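Lectin (Trichosanthes anguina, PDB 4HR6) probably binds carbohydrate as a three-chain, nontoxic homologue of type II ribosome-inactivating proteins, this short chain supplying a helix and a beta hairpin. Local coordinates at residues 14-17 with 18-22. Residues are numbered along the deposited sequence; the frame is centred on the assembly and turned at random.
Sequences KTFI and GRVRE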
ATOM      1  N   LYS A  14      -2.277  16.921   6.724  1.00 37.28           N
ATOM      2  CA  LYS A  14      -1.293  16.044   6.054  1.00 37.61           C
ATOM      3  C   LYS A  14       0.147  16.344   6.421  1.00 38.77           C
ATOM      4  O   LYS A  14       0.958  15.434   6.536  1.00 38.92           O
ATOM      5  CB  LYS A  14      -1.409  16.137   4.546  1.00 39.12           C
ATOM      6  CG  LYS A  14      -2.665  15.521   3.991  1.00 43.45           C
ATOM      7  CD  LYS A  14      -2.638  15.610   2.475  1.00 48.51           C
ATOM      8  CE  LYS A  14      -3.999  15.329   1.868  1.00 50.10           C
ATOM      9  NZ  LYS A  14      -4.051  15.748   0.432  1.00 55.41           N
ATOM     10  N   THR A  15       0.467  17.623   6.588  1.00 37.89           N
ATOM     11  CA  THR A  15       1.791  18.034   7.066  1.00 37.60           C
ATOM     12  C   THR A  15       2.095  17.502   8.469  1.00 35.59           C
ATOM     13  O   THR A  15       3.198  17.052   8.755  1.00 35.88           O
ATOM     14  CB  THR A  15       1.880  19.574   7.074  1.00 39.67           C
ATOM     15  OG1 THR A  15       1.703  20.051   5.737  1.00 42.20           O
ATOM     16  CG2 THR A  15       3.196  20.054   7.594  1.00 39.04           C
ATOM     17  N   PHE A  16       1.115  17.613   9.353  1.00 34.95           N
ATOM     18  CA  PHE A  16       1.187  17.051  10.696  1.00 35.94           C
ATOM     19  C   PHE A  16       1.413  15.520  10.675  1.00 32.41           C
ATOM     20  O   PHE A  16       2.329  15.036  11.307  1.00 29.17           O
ATOM     21  CB  PHE A  16      -0.104  17.405  11.455  1.00 35.96           C
ATOM     22  CG  PHE A  16      -0.292  16.655  12.728  1.00 36.95           C
ATOM     23  CD1 PHE A  16       0.443  16.986  13.858  1.00 36.06           C
ATOM     24  CD2 PHE A  16      -1.223  15.642  12.810  1.00 37.64           C
ATOM     25  CE1 PHE A  16       0.253  16.311  15.040  1.00 35.43           C
ATOM     26  CE2 PHE A  16      -1.424  14.956  13.992  1.00 37.51           C
ATOM     27  CZ  PHE A  16      -0.679  15.290  15.109  1.00 37.05           C
ATOM     28  N   ILE A  17       0.590  14.787   9.933  1.00 34.33           N
ATOM     29  CA  ILE A  17       0.762  13.337   9.801  1.00 35.26           C
ATOM     30  C   ILE A  17       2.133  13.039   9.205  1.00 36.66           C
ATOM     31  O   ILE A  17       2.828  12.101   9.627  1.00 34.27           O
ATOM     32  CB  ILE A  17      -0.336  12.697   8.943  1.00 34.27           C
ATOM     33  CG1 ILE A  17      -1.704  12.822   9.624  1.00 33.43           C
ATOM     34  CG2 ILE A  17      -0.005  11.230   8.633  1.00 36.35           C
ATOM     35  CD1 ILE A  17      -1.847  12.105  10.958  1.00 34.24           C
ATOM     36  N   GLY A  18       2.540  13.870   8.251  1.00 37.10           N
ATOM     37  CA  GLY A  18       3.862  13.738   7.647  1.00 36.56           C
ATOM     38  C   GLY A  18       4.977  13.853   8.654  1.00 37.12           C
ATOM     39  O   GLY A  18       5.936  13.077   8.607  1.00 37.98           O
ATOM     40  N   ARG A  19       4.853  14.808   9.573  1.00 37.23           N
ATOM     41  CA  ARG A  19       5.859  14.983  10.616  1.00 41.24           C
ATOM     42  C   ARG A  19       5.857  13.817  11.649  1.00 38.90           C
ATOM     43  O   ARG A  19       6.913  13.402  12.128  1.00 36.23           O
ATOM     44  CB  ARG A  19       5.714  16.360  11.305  1.00 46.59           C
ATOM     45  CG  ARG A  19       6.661  16.552  12.497  1.00 57.40           C
ATOM     46  CD  ARG A  19       7.477  17.841  12.463  1.00 67.72           C
ATOM     47  NE  ARG A  19       6.996  18.839  13.427  1.00 79.03           N
ATOM     48  CZ  ARG A  19       7.482  19.038  14.659  1.00 81.29           C
ATOM     49  NH1 ARG A  19       8.491  18.312  15.140  1.00 81.02           N
ATOM     50  NH2 ARG A  19       6.942  19.985  15.425  1.00 84.42           N
ATOM     51  N   VAL A  20       4.685  13.296  11.994  1.00 35.54           N
ATOM     52  CA  VAL A  20       4.622  12.159  12.901  1.00 34.89           C
ATOM     53  C   VAL A  20       5.385  10.977  12.280  1.00 34.42           C
ATOM     54  O   VAL A  20       6.245  10.402  12.934  1.00 31.79           O
ATOM     55  CB  VAL A  20       3.181  11.782  13.246  1.00 35.17           C
ATOM     56  CG1 VAL A  20       3.107  10.429  13.951  1.00 35.83           C
ATOM     57  CG2 VAL A  20       2.563  12.859  14.110  1.00 37.11           C
ATOM     58  N   ARG A  21       5.101  10.675  11.014  1.00 33.42           N
ATOM     59  CA  ARG A  21       5.783   9.593  10.277  1.00 36.71           C
ATOM     60  C   ARG A  21       7.295   9.752  10.219  1.00 39.22           C
ATOM     61  O   ARG A  21       8.025   8.781  10.386  1.00 41.24           O
ATOM     62  CB  ARG A  21       5.244   9.476   8.843  1.00 34.65           C
ATOM     63  CG  ARG A  21       3.824   8.967   8.785  1.00 34.43           C
ATOM     64  CD  ARG A  21       3.337   8.929   7.359  1.00 33.53           C
ATOM     65  NE  ARG A  21       1.985   8.404   7.283  1.00 32.21           N
ATOM     66  CZ  ARG A  21       1.119   8.705   6.327  1.00 32.80           C
ATOM     67  NH1 ARG A  21       1.427   9.583   5.370  1.00 35.65           N
ATOM     68  NH2 ARG A  21      -0.082   8.171   6.347  1.00 32.42           N
ATOM     69  N   GLU A  22       7.763  10.972   9.987  1.00 41.92           N
ATOM     70  CA  GLU A  22       9.196  11.230   9.877  1.00 45.40           C
ATOM     71  C   GLU A  22       9.913  11.063  11.208  1.00 43.62           C
ATOM     72  O   GLU A  22      11.062  10.596  11.258  1.00 42.54           O
ATOM     73  CB  GLU A  22       9.430  12.638   9.340  1.00 52.94           C
ATOM     74  CG  GLU A  22      10.881  12.966   9.040  1.00 61.88           C
ATOM     75  CD  GLU A  22      11.068  14.390   8.523  1.00 72.91           C
ATOM     76  OE1 GLU A  22      10.133  14.945   7.890  1.00 75.10           O
ATOM     77  OE2 GLU A  22      12.162  14.955   8.758  1.00 82.56           O
TER
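R21 reaches back one turn of the helix to lay its guanidinium over I17, and its path can be followed atom by atom. CB starts 3.7 Å from I17 O, and CG comes nearer, 3.4 Å from that same oxygen, because chi1 of -69° sets CG beside the backbone N. CD is already farther from I17 O, at 3.9 Å, and the extended run from CG to NE carries the chain on until CZ lies 3.6 Å from I17 CG2. This methyl stands over the centre of the guanidinium, with NE, NH1 and NH2 at similar range: an apolar cover on one face, while the N-H groups point to other partners. NE donates to the carbonyl of S118 and NH1 forms a salt bridge with E124, both on a neighbouring lectin chain; together these bonds should fix the rotation of the flat group.

In the backbone, I17 O accepts the amide N-H of R21 almost straight, at 174° on the hydrogen. The three bonds before it, into K14, T15 and F16, have the same i to i+4 spacing and confirm a regular alpha-helix. On another side of the helix, V20 CG2 lies 4.1 Å above one face of the F16 ring, offset toward its rim, with CZ as the atom it meets.

All of this belongs to helix 10-24, which follows strand 2-4 and precedes the antiparallel hairpin of strands 29-31 and 34-37. K14, I17, V20 and R21 pack against the chain carrying S118 and E124, and K14 NZ also forms a salt bridge with D147 of another lectin chain, placing the helix in contact with two partners.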